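Local structure of 389aa long hypothetical nucleolar protein (5ZVE) at residues P275-G280 with E295-Y300; E11-L16 with C323-E328. The protein transfers a methyl group from S-adenosyl-L-methionine to the C5 position of cytosine 72 in several archaeal tRNAs. One frame throughout, in Å; residues are numbered along the deposited sequence.

Interaction 1: residues P275-G280 with E295-Y300; sequences PCTALG and EATARY. With SAH (S-adenosyl-L-homocysteine), chain C.
P275 and Y300 meet at the wall of the cofactor pocket in the class I methyltransferase domain, here filled by S-adenosyl-L-homocysteine (SAH). P275 lies in the loop after strand 267-273. Y300 lies on helix 291-310, which follows that loop. CG of the proline touches CE2 of the Y300 ring at 3.8 Å, and the two side chains cross at about a right angle. P275 also borders the ligand: CG is 3.9 Å from C8 of the adenine, and CD packs near the ribose oxygen O4'. CG of Y300 stands anti to the backbone N (chi1 -179°), and from there the ring runs on to the adenine, which it reaches by its phenolic end. Its OH accepts a hydrogen bond from SAH N6 at 2.6 Å, with an N-H...O angle of 156°. The same OH lies 2.7 Å from SAH N7, and N7 sits in the plane of the ring at its edge. An alanine in place of Y300 would remove the ring and hydroxyl, would probably leave SAH N6 without this acceptor and would probably open a gap beside CG of P275. The loop sequence D-A-P-C-T, from D273 to T277, matches motif IV of the RNA m5C methyltransferases. Beyond the proline, T297 presses its methyl group on the motif backbone. T297 CG2 is 3.7 Å from C276 CA and 3.8 Å from P275 O. That carbonyl also accepts a bond from Q301 on the same helix. T277 and T297 meet through a methyl and a hydroxyl oxygen, with T277 CG2 3.6 Å from T297 OG1. Both hydroxyls have their polar partners beyond this pair. T297 OG1 bonds to the backbone O of H293, and T277 OG1 bonds to E329.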
ATOM      1  N   PRO A 275       7.856  -8.102   3.637  1.00 31.41           N
ATOM      2  CA  PRO A 275       8.529  -7.469   2.501  1.00 24.86           C
ATOM      3  C   PRO A 275       8.352  -8.336   1.264  1.00 23.66           C
ATOM      4  O   PRO A 275       8.490  -9.554   1.354  1.00 23.18           O
ATOM      5  CB  PRO A 275       9.995  -7.396   2.945  1.00 24.63           C
ATOM      6  CG  PRO A 275      10.111  -8.382   4.070  1.00 30.04           C
ATOM      7  CD  PRO A 275       8.781  -8.354   4.753  1.00 30.43           C
ATOM      8  N   CYS A 276       8.025  -7.725   0.134  1.00 20.32           N
ATOM      9  CA  CYS A 276       7.679  -8.489  -1.053  1.00 20.67           C
ATOM     10  C   CYS A 276       8.023  -7.708  -2.303  1.00 18.95           C
ATOM     11  O   CYS A 276       8.413  -6.546  -2.224  1.00 24.41           O
ATOM     12  CB  CYS A 276       6.191  -8.862  -1.043  1.00 19.97           C
ATOM     13  SG  CYS A 276       5.045  -7.462  -1.139  1.00 23.81           S
ATOM     14  N   THR A 277       7.878  -8.352  -3.457  1.00 21.88           N
ATOM     15  CA  THR A 277       8.189  -7.726  -4.739  1.00 23.64           C
ATOM     16  C   THR A 277       7.229  -6.576  -5.076  1.00 24.65           C
ATOM     17  O   THR A 277       7.483  -5.798  -6.000  1.00 22.66           O
ATOM     18  CB  THR A 277       8.172  -8.773  -5.874  1.00 25.78           C
ATOM     19  OG1 THR A 277       6.966  -9.543  -5.799  1.00 22.33           O
ATOM     20  CG2 THR A 277       9.359  -9.719  -5.738  1.00 28.23           C
ATOM     21  N   ALA A 278       6.133  -6.481  -4.321  1.00 22.34           N
ATOM     22  CA  ALA A 278       5.160  -5.392  -4.450  1.00 23.80           C
ATOM     23  C   ALA A 278       4.562  -5.293  -5.850  1.00 22.09           C
ATOM     24  O   ALA A 278       4.258  -4.201  -6.327  1.00 23.83           O
ATOM     25  CB  ALA A 278       5.796  -4.063  -4.056  1.00 23.23           C
ATOM     26  N   LEU A 279       4.378  -6.438  -6.498  1.00 21.19           N
ATOM     27  CA  LEU A 279       3.848  -6.477  -7.857  1.00 19.31           C
ATOM     28  C   LEU A 279       2.412  -5.961  -7.937  1.00 22.00           C
ATOM     29  O   LEU A 279       1.924  -5.634  -9.017  1.00 21.25           O
ATOM     30  CB  LEU A 279       3.927  -7.905  -8.412  1.00 16.87           C
ATOM     31  CG  LEU A 279       5.341  -8.490  -8.546  1.00 19.85           C
ATOM     32  CD1 LEU A 279       5.298  -9.958  -8.954  1.00 21.13           C
ATOM     33  CD2 LEU A 279       6.184  -7.684  -9.537  1.00 20.17           C
ATOM     34  N   GLY A 280       1.739  -5.886  -6.793  1.00 18.94           N
ATOM     35  CA  GLY A 280       0.342  -5.491  -6.759  1.00 20.57           C
ATOM     36  C   GLY A 280       0.081  -4.018  -6.497  1.00 23.41           C
ATOM     37  O   GLY A 280      -1.064  -3.574  -6.548  1.00 22.17           O
ATOM     38  N   GLU A 295      11.732 -15.121  -6.956  1.00 35.50           N
ATOM     39  CA  GLU A 295      12.372 -16.269  -6.326  1.00 31.65           C
ATOM     40  C   GLU A 295      13.188 -15.848  -5.109  1.00 29.38           C
ATOM     41  O   GLU A 295      13.051 -16.424  -4.033  1.00 31.07           O
ATOM     42  CB  GLU A 295      13.260 -17.002  -7.330  1.00 38.38           C
ATOM     43  CG  GLU A 295      13.925 -18.247  -6.770  1.00 47.61           C
ATOM     44  CD  GLU A 295      14.947 -18.838  -7.721  1.00 55.22           C
ATOM     45  OE1 GLU A 295      15.227 -18.208  -8.766  1.00 57.34           O
ATOM     46  OE2 GLU A 295      15.472 -19.931  -7.421  1.00 61.73           O
ATOM     47  N   ALA A 296      14.021 -14.827  -5.275  1.00 30.72           N
ATOM     48  CA  ALA A 296      14.867 -14.359  -4.184  1.00 28.80           C
ATOM     49  C   ALA A 296      14.035 -13.884  -2.999  1.00 30.15           C
ATOM     50  O   ALA A 296      14.319 -14.233  -1.858  1.00 30.72           O
ATOM     51  CB  ALA A 296      15.785 -13.248  -4.665  1.00 27.54           C
ATOM     52  N   THR A 297      13.008 -13.087  -3.275  1.00 30.24           N
ATOM     53  CA  THR A 297      12.177 -12.525  -2.214  1.00 28.07           C
ATOM     54  C   THR A 297      11.332 -13.596  -1.525  1.00 25.91           C
ATOM     55  O   THR A 297      11.148 -13.554  -0.310  1.00 25.46           O
ATOM     56  CB  THR A 297      11.260 -11.422  -2.757  1.00 27.91           C
ATOM     57  OG1 THR A 297      12.057 -10.428  -3.415  1.00 24.03           O
ATOM     58  CG2 THR A 297      10.468 -10.773  -1.632  1.00 24.90           C
ATOM     59  N   ALA A 298      10.815 -14.546  -2.300  1.00 22.32           N
ATOM     60  CA  ALA A 298      10.064 -15.660  -1.729  1.00 25.66           C
ATOM     61  C   ALA A 298      10.939 -16.443  -0.759  1.00 29.62           C
ATOM     62  O   ALA A 298      10.489 -16.842   0.318  1.00 30.34           O
ATOM     63  CB  ALA A 298       9.538 -16.571  -2.817  1.00 26.43           C
ATOM     64  N   ARG A 299      12.193 -16.659  -1.146  1.00 28.45           N
ATOM     65  CA  ARG A 299      13.137 -17.376  -0.294  1.00 34.31           C
ATOM     66  C   ARG A 299      13.424 -16.552   0.956  1.00 30.96           C
ATOM     67  O   ARG A 299      13.543 -17.089   2.058  1.00 28.59           O
ATOM     68  CB  ARG A 299      14.429 -17.688  -1.062  1.00 30.43           C
ATOM     69  CG  ARG A 299      15.440 -18.537  -0.294  1.00 38.34           C
ATOM     70  CD  ARG A 299      16.552 -19.064  -1.209  1.00 39.28           C
ATOM     71  NE  ARG A 299      17.274 -17.988  -1.884  1.00 41.54           N
ATOM     72  CZ  ARG A 299      17.163 -17.704  -3.179  1.00 44.48           C
ATOM     73  NH1 ARG A 299      16.360 -18.424  -3.952  1.00 45.12           N
ATOM     74  NH2 ARG A 299      17.858 -16.701  -3.702  1.00 47.66           N
ATOM     75  N   TYR A 300      13.490 -15.240   0.777  1.00 25.98           N
ATOM     76  CA  TYR A 300      13.732 -14.319   1.881  1.00 28.54           C
ATOM     77  C   TYR A 300      12.578 -14.345   2.892  1.00 28.48           C
ATOM     78  O   TYR A 300      12.796 -14.256   4.097  1.00 28.49           O
ATOM     79  CB  TYR A 300      13.944 -12.907   1.325  1.00 30.84           C
ATOM     80  CG  TYR A 300      14.221 -11.824   2.344  1.00 31.91           C
ATOM     81  CD1 TYR A 300      15.324 -11.898   3.186  1.00 30.54           C
ATOM     82  CD2 TYR A 300      13.398 -10.706   2.439  1.00 31.59           C
ATOM     83  CE1 TYR A 300      15.590 -10.901   4.107  1.00 30.32           C
ATOM     84  CE2 TYR A 300      13.655  -9.702   3.356  1.00 28.63           C
ATOM     85  CZ  TYR A 300      14.752  -9.804   4.189  1.00 36.98           C
ATOM     86  OH  TYR A 300      15.017  -8.810   5.105  1.00 35.05           O
TER
HETATM   87  N   SAH C 401       3.205  -3.721   7.762  1.00 21.31           N
HETATM   88  CA  SAH C 401       3.594  -2.350   7.448  1.00 24.17           C
HETATM   89  CB  SAH C 401       4.391  -2.283   6.145  1.00 27.48           C
HETATM   90  CG  SAH C 401       5.386  -3.421   5.905  1.00 25.94           C
HETATM   91  SD  SAH C 401       6.531  -3.002   4.568  1.00 29.95           S
HETATM   92  C   SAH C 401       2.406  -1.385   7.416  1.00 27.90           C
HETATM   93  O   SAH C 401       1.245  -1.795   7.390  1.00 27.05           O
HETATM   94  OXT SAH C 401       2.577  -0.167   7.420  1.00 25.63           O
HETATM   95  C5' SAH C 401       7.729  -4.287   5.027  1.00 28.39           C
HETATM   96  C4' SAH C 401       8.698  -3.877   6.133  1.00 31.48           C
HETATM   97  O4' SAH C 401       9.568  -4.950   6.431  1.00 32.68           O
HETATM   98  C3' SAH C 401       9.595  -2.695   5.784  1.00 33.52           C
HETATM   99  O3' SAH C 401       9.296  -1.622   6.647  1.00 28.40           O
HETATM  100  C2' SAH C 401      11.012  -3.157   6.066  1.00 28.73           C
HETATM  101  O2' SAH C 401      11.688  -2.207   6.852  1.00 32.63           O
HETATM  102  C1' SAH C 401      10.804  -4.424   6.870  1.00 31.02           C
HETATM  103  N9  SAH C 401      11.897  -5.411   6.740  1.00 32.92           N
HETATM  104  C8  SAH C 401      12.571  -5.802   5.611  1.00 35.45           C
HETATM  105  N7  SAH C 401      13.487  -6.738   5.958  1.00 31.85           N
HETATM  106  C5  SAH C 401      13.408  -6.949   7.290  1.00 34.29           C
HETATM  107  C6  SAH C 401      14.102  -7.786   8.158  1.00 37.60           C
HETATM  108  N6  SAH C 401      15.062  -8.591   7.709  1.00 35.16           N
HETATM  109  N1  SAH C 401      13.784  -7.779   9.499  1.00 40.64           N
HETATM  110  C2  SAH C 401      12.789  -6.947   9.975  1.00 39.85           C
HETATM  111  N3  SAH C 401      12.106  -6.119   9.110  1.00 37.18           N
HETATM  112  C4  SAH C 401      12.412  -6.122   7.790  1.00 32.14           C

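Interaction 2: residues E11-L16 with C323-E328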
ATOM      1  N   GLU A  11       4.861 -12.743 -19.526  1.00 34.88           N
ATOM      2  CA  GLU A  11       4.689 -14.169 -19.784  1.00 37.39           C
ATOM      3  C   GLU A  11       4.332 -14.910 -18.502  1.00 33.95           C
ATOM      4  O   GLU A  11       3.526 -15.835 -18.514  1.00 34.74           O
ATOM      5  CB  GLU A  11       5.961 -14.771 -20.399  1.00 38.51           C
ATOM      6  CG  GLU A  11       6.371 -14.167 -21.737  1.00 45.41           C
ATOM      7  CD  GLU A  11       5.338 -14.392 -22.825  1.00 50.91           C
ATOM      8  OE1 GLU A  11       4.514 -15.323 -22.689  1.00 58.25           O
ATOM      9  OE2 GLU A  11       5.344 -13.639 -23.820  1.00 58.58           O
ATOM     10  N   TYR A  12       4.941 -14.489 -17.398  1.00 34.62           N
ATOM     11  CA  TYR A  12       4.677 -15.088 -16.100  1.00 32.15           C
ATOM     12  C   TYR A  12       3.208 -14.904 -15.736  1.00 33.82           C
ATOM     13  O   TYR A  12       2.525 -15.866 -15.374  1.00 33.30           O
ATOM     14  CB  TYR A  12       5.586 -14.476 -15.027  1.00 30.10           C
ATOM     15  CG  TYR A  12       5.302 -14.960 -13.622  1.00 29.11           C
ATOM     16  CD1 TYR A  12       5.908 -16.103 -13.121  1.00 23.64           C
ATOM     17  CD2 TYR A  12       4.422 -14.270 -12.798  1.00 30.87           C
ATOM     18  CE1 TYR A  12       5.642 -16.545 -11.833  1.00 31.32           C
ATOM     19  CE2 TYR A  12       4.150 -14.700 -11.523  1.00 25.22           C
ATOM     20  CZ  TYR A  12       4.759 -15.836 -11.041  1.00 31.58           C
ATOM     21  OH  TYR A  12       4.475 -16.252  -9.761  1.00 25.76           O
ATOM     22  N   TYR A  13       2.725 -13.671 -15.851  1.00 29.91           N
ATOM     23  CA  TYR A  13       1.325 -13.366 -15.565  1.00 33.55           C
ATOM     24  C   TYR A  13       0.380 -14.165 -16.460  1.00 35.68           C
ATOM     25  O   TYR A  13      -0.600 -14.733 -15.977  1.00 37.34           O
ATOM     26  CB  TYR A  13       1.051 -11.870 -15.725  1.00 27.36           C
ATOM     27  CG  TYR A  13       1.627 -11.005 -14.623  1.00 26.72           C
ATOM     28  CD1 TYR A  13       1.838 -11.512 -13.345  1.00 28.60           C
ATOM     29  CD2 TYR A  13       1.953  -9.676 -14.861  1.00 27.87           C
ATOM     30  CE1 TYR A  13       2.363 -10.718 -12.340  1.00 25.18           C
ATOM     31  CE2 TYR A  13       2.475  -8.877 -13.866  1.00 26.90           C
ATOM     32  CZ  TYR A  13       2.679  -9.400 -12.610  1.00 24.91           C
ATOM     33  OH  TYR A  13       3.196  -8.594 -11.623  1.00 28.28           O
ATOM     34  N   LYS A  14       0.669 -14.200 -17.760  1.00 34.35           N
ATOM     35  CA  LYS A  14      -0.159 -14.950 -18.701  1.00 36.14           C
ATOM     36  C   LYS A  14      -0.227 -16.418 -18.310  1.00 38.05           C
ATOM     37  O   LYS A  14      -1.291 -17.029 -18.349  1.00 35.25           O
ATOM     38  CB  LYS A  14       0.364 -14.809 -20.134  1.00 35.98           C
ATOM     39  CG  LYS A  14       0.181 -13.422 -20.732  1.00 48.57           C
ATOM     40  CD  LYS A  14       0.924 -13.264 -22.058  1.00 48.26           C
ATOM     41  CE  LYS A  14       0.747 -11.857 -22.620  1.00 55.86           C
ATOM     42  NZ  LYS A  14       1.594 -11.604 -23.825  1.00 65.07           N
ATOM     43  N   ASN A  15       0.914 -16.979 -17.924  1.00 42.14           N
ATOM     44  CA  ASN A  15       0.967 -18.372 -17.501  1.00 38.11           C
ATOM     45  C   ASN A  15       0.181 -18.610 -16.221  1.00 37.51           C
ATOM     46  O   ASN A  15      -0.460 -19.646 -16.056  1.00 40.49           O
ATOM     47  CB  ASN A  15       2.415 -18.816 -17.298  1.00 40.34           C
ATOM     48  CG  ASN A  15       3.128 -19.088 -18.601  1.00 51.61           C
ATOM     49  OD1 ASN A  15       2.500 -19.433 -19.603  1.00 59.77           O
ATOM     50  ND2 ASN A  15       4.449 -18.939 -18.596  1.00 51.13           N
ATOM     51  N   LEU A  16       0.221 -17.637 -15.321  1.00 34.85           N
ATOM     52  CA  LEU A  16      -0.333 -17.818 -13.989  1.00 36.07           C
ATOM     53  C   LEU A  16      -1.817 -17.465 -13.922  1.00 37.56           C
ATOM     54  O   LEU A  16      -2.571 -18.058 -13.146  1.00 33.49           O
ATOM     55  CB  LEU A  16       0.450 -16.978 -12.980  1.00 31.87           C
ATOM     56  CG  LEU A  16      -0.050 -17.053 -11.541  1.00 30.86           C
ATOM     57  CD1 LEU A  16       0.015 -18.488 -11.039  1.00 30.54           C
ATOM     58  CD2 LEU A  16       0.745 -16.114 -10.652  1.00 31.88           C
ATOM     59  N   CYS A 323       1.621  -7.486  -0.621  1.00 24.05           N
ATOM     60  CA  CYS A 323       1.046  -6.673  -1.687  1.00 24.52           C
ATOM     61  C   CYS A 323       1.648  -7.082  -3.025  1.00 21.44           C
ATOM     62  O   CYS A 323       2.040  -6.238  -3.827  1.00 26.91           O
ATOM     63  CB  CYS A 323       1.271  -5.179  -1.420  1.00 27.09           C
ATOM     64  SG  CYS A 323       3.010  -4.660  -1.336  1.00 32.35           S
ATOM     65  N   THR A 324       1.712  -8.388  -3.265  1.00 22.25           N
ATOM     66  CA  THR A 324       2.273  -8.901  -4.503  1.00 19.41           C
ATOM     67  C   THR A 324       1.377  -9.976  -5.101  1.00 18.69           C
ATOM     68  O   THR A 324       0.553 -10.568  -4.409  1.00 21.62           O
ATOM     69  CB  THR A 324       3.690  -9.470  -4.288  1.00 22.76           C
ATOM     70  OG1 THR A 324       4.377  -9.529  -5.541  1.00 19.80           O
ATOM     71  CG2 THR A 324       3.634 -10.860  -3.670  1.00 23.54           C
ATOM     72  N   LEU A 325       1.534 -10.215  -6.395  1.00 18.24           N
ATOM     73  CA  LEU A 325       0.681 -11.153  -7.109  1.00 20.57           C
ATOM     74  C   LEU A 325       1.291 -12.544  -7.293  1.00 24.68           C
ATOM     75  O   LEU A 325       0.575 -13.494  -7.610  1.00 24.82           O
ATOM     76  CB  LEU A 325       0.338 -10.577  -8.481  1.00 19.97           C
ATOM     77  CG  LEU A 325      -0.434  -9.258  -8.457  1.00 20.86           C
ATOM     78  CD1 LEU A 325      -0.320  -8.567  -9.805  1.00 18.94           C
ATOM     79  CD2 LEU A 325      -1.882  -9.527  -8.109  1.00 17.07           C
ATOM     80  N   SER A 326       2.602 -12.665  -7.091  1.00 20.94           N
ATOM     81  CA  SER A 326       3.316 -13.890  -7.459  1.00 26.71           C
ATOM     82  C   SER A 326       2.802 -15.116  -6.711  1.00 28.09           C
ATOM     83  O   SER A 326       2.320 -15.019  -5.578  1.00 29.05           O
ATOM     84  CB  SER A 326       4.819 -13.740  -7.213  1.00 23.65           C
ATOM     85  OG  SER A 326       5.128 -13.877  -5.839  1.00 24.78           O
ATOM     86  N   TYR A 327       2.881 -16.267  -7.365  1.00 28.83           N
ATOM     87  CA  TYR A 327       2.521 -17.522  -6.726  1.00 25.76           C
ATOM     88  C   TYR A 327       3.519 -17.867  -5.628  1.00 30.12           C
ATOM     89  O   TYR A 327       3.126 -18.207  -4.509  1.00 28.60           O
ATOM     90  CB  TYR A 327       2.452 -18.662  -7.749  1.00 26.44           C
ATOM     91  CG  TYR A 327       1.961 -19.956  -7.143  1.00 30.11           C
ATOM     92  CD1 TYR A 327       0.608 -20.250  -7.092  1.00 28.34           C
ATOM     93  CD2 TYR A 327       2.853 -20.874  -6.602  1.00 29.26           C
ATOM     94  CE1 TYR A 327       0.156 -21.430  -6.527  1.00 29.31           C
ATOM     95  CE2 TYR A 327       2.414 -22.049  -6.038  1.00 25.09           C
ATOM     96  CZ  TYR A 327       1.065 -22.323  -6.001  1.00 33.07           C
ATOM     97  OH  TYR A 327       0.626 -23.499  -5.436  1.00 34.98           O
ATOM     98  N   GLU A 328       4.807 -17.790  -5.962  1.00 25.21           N
ATOM     99  CA  GLU A 328       5.876 -18.249  -5.077  1.00 23.51           C
ATOM    100  C   GLU A 328       5.870 -17.541  -3.718  1.00 25.65           C
ATOM    101  O   GLU A 328       6.081 -18.176  -2.685  1.00 24.76           O
ATOM    102  CB  GLU A 328       7.247 -18.053  -5.739  1.00 25.63           C
ATOM    103  CG  GLU A 328       7.538 -18.963  -6.928  1.00 27.44           C
ATOM    104  CD  GLU A 328       6.916 -18.471  -8.223  1.00 34.78           C
ATOM    105  OE1 GLU A 328       6.260 -17.407  -8.204  1.00 31.25           O
ATOM    106  OE2 GLU A 328       7.090 -19.143  -9.264  1.00 33.50           O
TER
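Y12, on helix 7-17 of the ferredoxin-like region, reaches across to S326, Y327 and E328 in the methyltransferase domain. These residues lie in the loop between strand 316-322 and helix 331-339. The same loop begins with C323, the predicted nucleophile, which does not touch the helix segment. Two hydrogen bonds carry the polar part, and both use the phenol oxygen of Y12. As donor, Y12 OH binds E328 OE1 at 2.6 Å, on the syn lone pair of the carboxylate. The two side chains meet tip to tip, with ring and carboxylate planes 32° apart. A bend at chi2 (81°) turns CD out of line with the rest of the E328 chain, and the carboxylate ends near the phenol. As acceptor, Y12 OH takes the backbone N-H of Y327 at 2.9 Å, with an N-H...O angle of 157°. Both partners lie at the edge of the ring, near its plane. The phenol thus ties a main-chain amide and an acidic side chain together, and two bonds grip its oxygen, one given and one taken.

Packing without hydrogen bonds comes from three more residues. L16, one turn further along the helix, lays CD1 against CB of Y327 at 4.1 Å. Its other methyl, CD2, is 3.9 Å from the backbone N of Y327. The aromatic ring of Y327 leads away from the helix. Y13 and L325 cross at about a right angle on the side of the contact that helix 19-29 also covers. There L325 CD1 lies 4.0 Å from Y13 OH and 4.2 Å from Y13 CZ.

Overall arrangement
The two contacts lie with centres about 11 Å apart, on the same side of the chain's centre. Interaction 1 is local in sequence and nested inside the long loop that interaction 2 closes. Their loops follow neighbouring parallel strands, 267-273 and 316-322, of the large sheet, and they touch directly. T277 OG1 is 2.6 Å from T324 OG1, a probable hydrogen bond, and G280 N is 3.0 Å from C323 O. C276 SG lies 3.5 Å from C323 SG. Residues 275-280 therefore connect the cofactor pocket to the loop of the predicted nucleophile, and 323-328 carries that connection on to the N-terminal ferredoxin-like region.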